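Local atomic coordinates of GTP-sensing transcriptional pleiotropic repressor CodY (Clostridioides difficile, PDB entry 5N0L), a protein that represses transcription of many genes in response to nutrient status, binding isoleucine in its GAF domain as a cofactor. Residues A[94-99]-A[112-117]. Numbering follows the deposited sequence.
With ILE (isoleucine), chain G.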
ATOM      1  N   ASN A  94     -18.208 -31.299   9.642  1.00 23.79           N
ATOM      2  CA  ASN A  94     -19.467 -32.004   9.812  1.00 25.23           C
ATOM      3  C   ASN A  94     -19.993 -32.047  11.195  1.00 24.38           C
ATOM      4  O   ASN A  94     -20.418 -33.054  11.691  1.00 24.41           O
ATOM      5  CB  ASN A  94     -19.368 -33.473   9.203  1.00 25.50           C
ATOM      6  CG  ASN A  94     -19.162 -33.459   7.758  1.00 26.68           C
ATOM      7  OD1 ASN A  94     -18.300 -34.223   7.184  1.00 32.11           O
ATOM      8  ND2 ASN A  94     -19.935 -32.631   7.100  1.00 20.36           N
ATOM      9  N   LEU A  95     -19.941 -30.899  11.888  1.00 25.04           N
ATOM     10  CA  LEU A  95     -20.601 -30.764  13.088  1.00 24.87           C
ATOM     11  C   LEU A  95     -22.118 -30.920  12.768  1.00 25.18           C
ATOM     12  O   LEU A  95     -22.642 -30.331  11.788  1.00 26.36           O
ATOM     13  CB  LEU A  95     -20.252 -29.301  13.593  1.00 27.10           C
ATOM     14  CG  LEU A  95     -20.754 -28.908  14.914  1.00 30.36           C
ATOM     15  CD1 LEU A  95     -20.077 -29.729  15.989  1.00 32.60           C
ATOM     16  CD2 LEU A  95     -20.375 -27.412  15.109  1.00 29.31           C
ATOM     17  N   ASN A  96     -22.783 -31.788  13.543  1.00 23.67           N
ATOM     18  CA  ASN A  96     -24.165 -32.296  13.360  1.00 32.46           C
ATOM     19  C   ASN A  96     -24.493 -32.997  14.759  1.00 29.10           C
ATOM     20  O   ASN A  96     -23.599 -33.238  15.501  1.00 50.46           O
ATOM     21  CB  ASN A  96     -24.022 -33.323  12.166  1.00 33.15           C
ATOM     22  CG  ASN A  96     -25.318 -34.025  11.750  1.00 28.54           C
ATOM     23  OD1 ASN A  96     -25.418 -35.228  11.975  1.00 37.00           O
ATOM     24  ND2 ASN A  96     -26.275 -33.351  11.102  1.00 30.17           N
ATOM     25  N   GLY A  97     -25.666 -33.394  15.202  1.00 47.61           N
ATOM     26  CA  GLY A  97     -26.813 -32.768  15.159  1.00 32.33           C
ATOM     27  C   GLY A  97     -26.707 -32.071  16.578  1.00 35.03           C
ATOM     28  O   GLY A  97     -26.417 -30.903  16.588  1.00 33.20           O
ATOM     29  N   GLU A  98     -26.894 -32.731  17.731  1.00 37.09           N
ATOM     30  CA  GLU A  98     -26.829 -32.007  19.059  1.00 40.88           C
ATOM     31  C   GLU A  98     -25.458 -31.481  19.424  1.00 35.47           C
ATOM     32  O   GLU A  98     -25.347 -30.444  20.158  1.00 38.40           O
ATOM     33  CB  GLU A  98     -27.407 -32.789  20.263  1.00 49.46           C
ATOM     34  CG  GLU A  98     -28.929 -32.911  20.217  1.00 59.79           C
ATOM     35  CD  GLU A  98     -29.590 -32.880  21.581  1.00 69.47           C
ATOM     36  OE1 GLU A  98     -30.039 -33.952  22.029  1.00 68.95           O
ATOM     37  OE2 GLU A  98     -29.661 -31.773  22.186  1.00107.57           O
ATOM     38  N   LYS A  99     -24.390 -32.109  18.933  1.00 40.72           N
ATOM     39  CA  LYS A  99     -23.082 -31.489  19.151  1.00 37.81           C
ATOM     40  C   LYS A  99     -22.990 -30.027  18.612  1.00 33.42           C
ATOM     41  O   LYS A  99     -22.157 -29.321  19.067  1.00 39.59           O
ATOM     42  CB  LYS A  99     -21.971 -32.291  18.538  1.00 49.55           C
ATOM     43  CG  LYS A  99     -20.771 -32.559  19.449  1.00 56.06           C
ATOM     44  CD  LYS A  99     -20.106 -33.897  19.040  1.00 68.23           C
ATOM     45  CE  LYS A  99     -19.629 -33.842  17.598  1.00 71.35           C
ATOM     46  NZ  LYS A  99     -20.358 -34.716  16.612  1.00 86.82           N
ATOM     47  N   GLN A 112     -30.275 -30.800  12.160  1.00 28.65           N
ATOM     48  CA  GLN A 112     -30.054 -31.769  11.008  1.00 28.20           C
ATOM     49  C   GLN A 112     -29.015 -31.269  10.001  1.00 29.86           C
ATOM     50  O   GLN A 112     -28.610 -31.933   9.082  1.00 31.09           O
ATOM     51  CB  GLN A 112     -31.326 -32.155  10.259  1.00 34.68           C
ATOM     52  CG  GLN A 112     -32.657 -31.861  10.882  1.00 50.24           C
ATOM     53  CD  GLN A 112     -33.154 -30.482  10.460  1.00 59.34           C
ATOM     54  OE1 GLN A 112     -33.859 -30.376   9.419  1.00 59.86           O
ATOM     55  NE2 GLN A 112     -32.777 -29.404  11.244  1.00 35.50           N
ATOM     56  N   LYS A 113     -28.515 -30.083  10.155  1.00 25.20           N
ATOM     57  CA  LYS A 113     -27.532 -29.547   9.255  1.00 23.49           C
ATOM     58  C   LYS A 113     -26.104 -30.055   9.549  1.00 19.81           C
ATOM     59  O   LYS A 113     -25.816 -30.567  10.614  1.00 26.43           O
ATOM     60  CB  LYS A 113     -27.523 -27.999   9.386  1.00 24.14           C
ATOM     61  CG  LYS A 113     -28.878 -27.484   8.933  1.00 27.41           C
ATOM     62  CD  LYS A 113     -28.921 -25.960   8.917  1.00 27.58           C
ATOM     63  CE  LYS A 113     -28.274 -25.416   7.704  1.00 24.92           C
ATOM     64  NZ  LYS A 113     -28.390 -23.920   7.513  1.00 26.30           N
ATOM     65  N   TYR A 114     -25.276 -29.977   8.515  1.00 22.56           N
ATOM     66  CA  TYR A 114     -23.860 -30.230   8.626  1.00 22.36           C
ATOM     67  C   TYR A 114     -23.178 -28.911   8.546  1.00 19.68           C
ATOM     68  O   TYR A 114     -23.404 -28.182   7.582  1.00 20.76           O
ATOM     69  CB  TYR A 114     -23.360 -31.082   7.426  1.00 21.66           C
ATOM     70  CG  TYR A 114     -24.045 -32.475   7.401  1.00 21.31           C
ATOM     71  CD1 TYR A 114     -23.491 -33.520   8.115  1.00 25.64           C
ATOM     72  CD2 TYR A 114     -25.187 -32.699   6.689  1.00 23.68           C
ATOM     73  CE1 TYR A 114     -24.112 -34.764   8.119  1.00 26.91           C
ATOM     74  CE2 TYR A 114     -25.826 -33.955   6.665  1.00 23.17           C
ATOM     75  CZ  TYR A 114     -25.285 -34.980   7.418  1.00 21.32           C
ATOM     76  OH  TYR A 114     -25.864 -36.271   7.350  1.00 25.86           O
ATOM     77  N   THR A 115     -22.337 -28.664   9.514  1.00 21.92           N
ATOM     78  CA  THR A 115     -21.575 -27.416   9.564  1.00 22.98           C
ATOM     79  C   THR A 115     -20.063 -27.669   9.686  1.00 21.00           C
ATOM     80  O   THR A 115     -19.619 -28.493  10.517  1.00 26.92           O
ATOM     81  CB  THR A 115     -22.097 -26.578  10.774  1.00 25.82           C
ATOM     82  OG1 THR A 115     -23.488 -26.303  10.536  1.00 27.60           O
ATOM     83  CG2 THR A 115     -21.224 -25.239  10.837  1.00 28.57           C
ATOM     84  N   THR A 116     -19.299 -27.024   8.830  1.00 18.33           N
ATOM     85  CA  THR A 116     -17.883 -27.041   8.862  1.00 21.38           C
ATOM     86  C   THR A 116     -17.315 -25.662   9.243  1.00 22.06           C
ATOM     87  O   THR A 116     -17.746 -24.635   8.678  1.00 24.71           O
ATOM     88  CB  THR A 116     -17.371 -27.527   7.517  1.00 23.22           C
ATOM     89  OG1 THR A 116     -17.766 -28.944   7.399  1.00 23.92           O
ATOM     90  CG2 THR A 116     -15.848 -27.385   7.379  1.00 27.50           C
ATOM     91  N   VAL A 117     -16.366 -25.682  10.132  1.00 22.01           N
ATOM     92  CA  VAL A 117     -15.725 -24.446  10.685  1.00 21.70           C
ATOM     93  C   VAL A 117     -14.229 -24.484  10.450  1.00 23.69           C
ATOM     94  O   VAL A 117     -13.480 -25.430  10.910  1.00 25.08           O
ATOM     95  CB  VAL A 117     -16.054 -24.307  12.165  1.00 23.19           C
ATOM     96  CG1 VAL A 117     -15.490 -22.957  12.705  1.00 23.68           C
ATOM     97  CG2 VAL A 117     -17.558 -24.450  12.434  1.00 26.06           C
TER
HETATM   98  N   ILE G 201     -27.382 -20.666  11.802  1.00 31.56           N
HETATM   99  CA  ILE G 201     -26.240 -20.980  10.893  1.00 31.98           C
HETATM  100  C   ILE G 201     -26.763 -21.553   9.600  1.00 31.93           C
HETATM  101  O   ILE G 201     -27.556 -22.490   9.649  1.00 30.98           O
HETATM  102  CB  ILE G 201     -25.273 -21.924  11.576  1.00 32.63           C
HETATM  103  CG1 ILE G 201     -24.634 -21.204  12.772  1.00 34.42           C
HETATM  104  CG2 ILE G 201     -24.150 -22.279  10.661  1.00 33.97           C
HETATM  105  CD1 ILE G 201     -23.543 -20.208  12.423  1.00 28.60           C
HETATM  106  OXT ILE G 201     -26.445 -20.994   8.572  1.00 30.06           O
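Lys113 NZ is gripped twice, by a hydrogen bond to O of the bound isoleucine at 2.7 Å and by a salt bridge to Asp63. A long, flexible ammonium chain suits this place: bent at chi3, it reaches from the backbone to the ligand carboxylate, whose charge it probably offsets. Strand 114-122 pairs antiparallel with edge strand 92-95 of the GAF-domain sheet through a G1 beta bulge, Asn94 and Leu95 both facing Thr115. Asn94 takes up a left-handed backbone conformation (phi 56°), which asparagine tolerates better than most residues with a side chain. Asn94 N turns from Thr115 to give a nearly straight but long bond to Thr116 OG1 (3.3 Å).

Leu95 and Thr115 form the hydrogen-bonded pair: Leu95 N donates to Thr115 O at 2.8 Å, and Thr115 N returns a bond of the same length to Leu95 O. Their side chains share one sheet face. There the buried leucine packs on Ile100 and Ile103, while beta-branched Thr115, well suited to a strand, pairs its OG1 with Ser133 and brings its CG2 to 4.2 Å from isoleucine CG2.

Beyond the bulge, Asn96 has CG anti to its backbone N, so its amide stacks on the Tyr114 ring, the planes 9° apart. Being flat and polar, the amide can bond within its plane while it lies against the ring. Asn96 ND2 thus sits over the ring face near the rim and donates almost straight to Lys113 O at 2.9 Å, approaching from 58° above that carbonyl's plane.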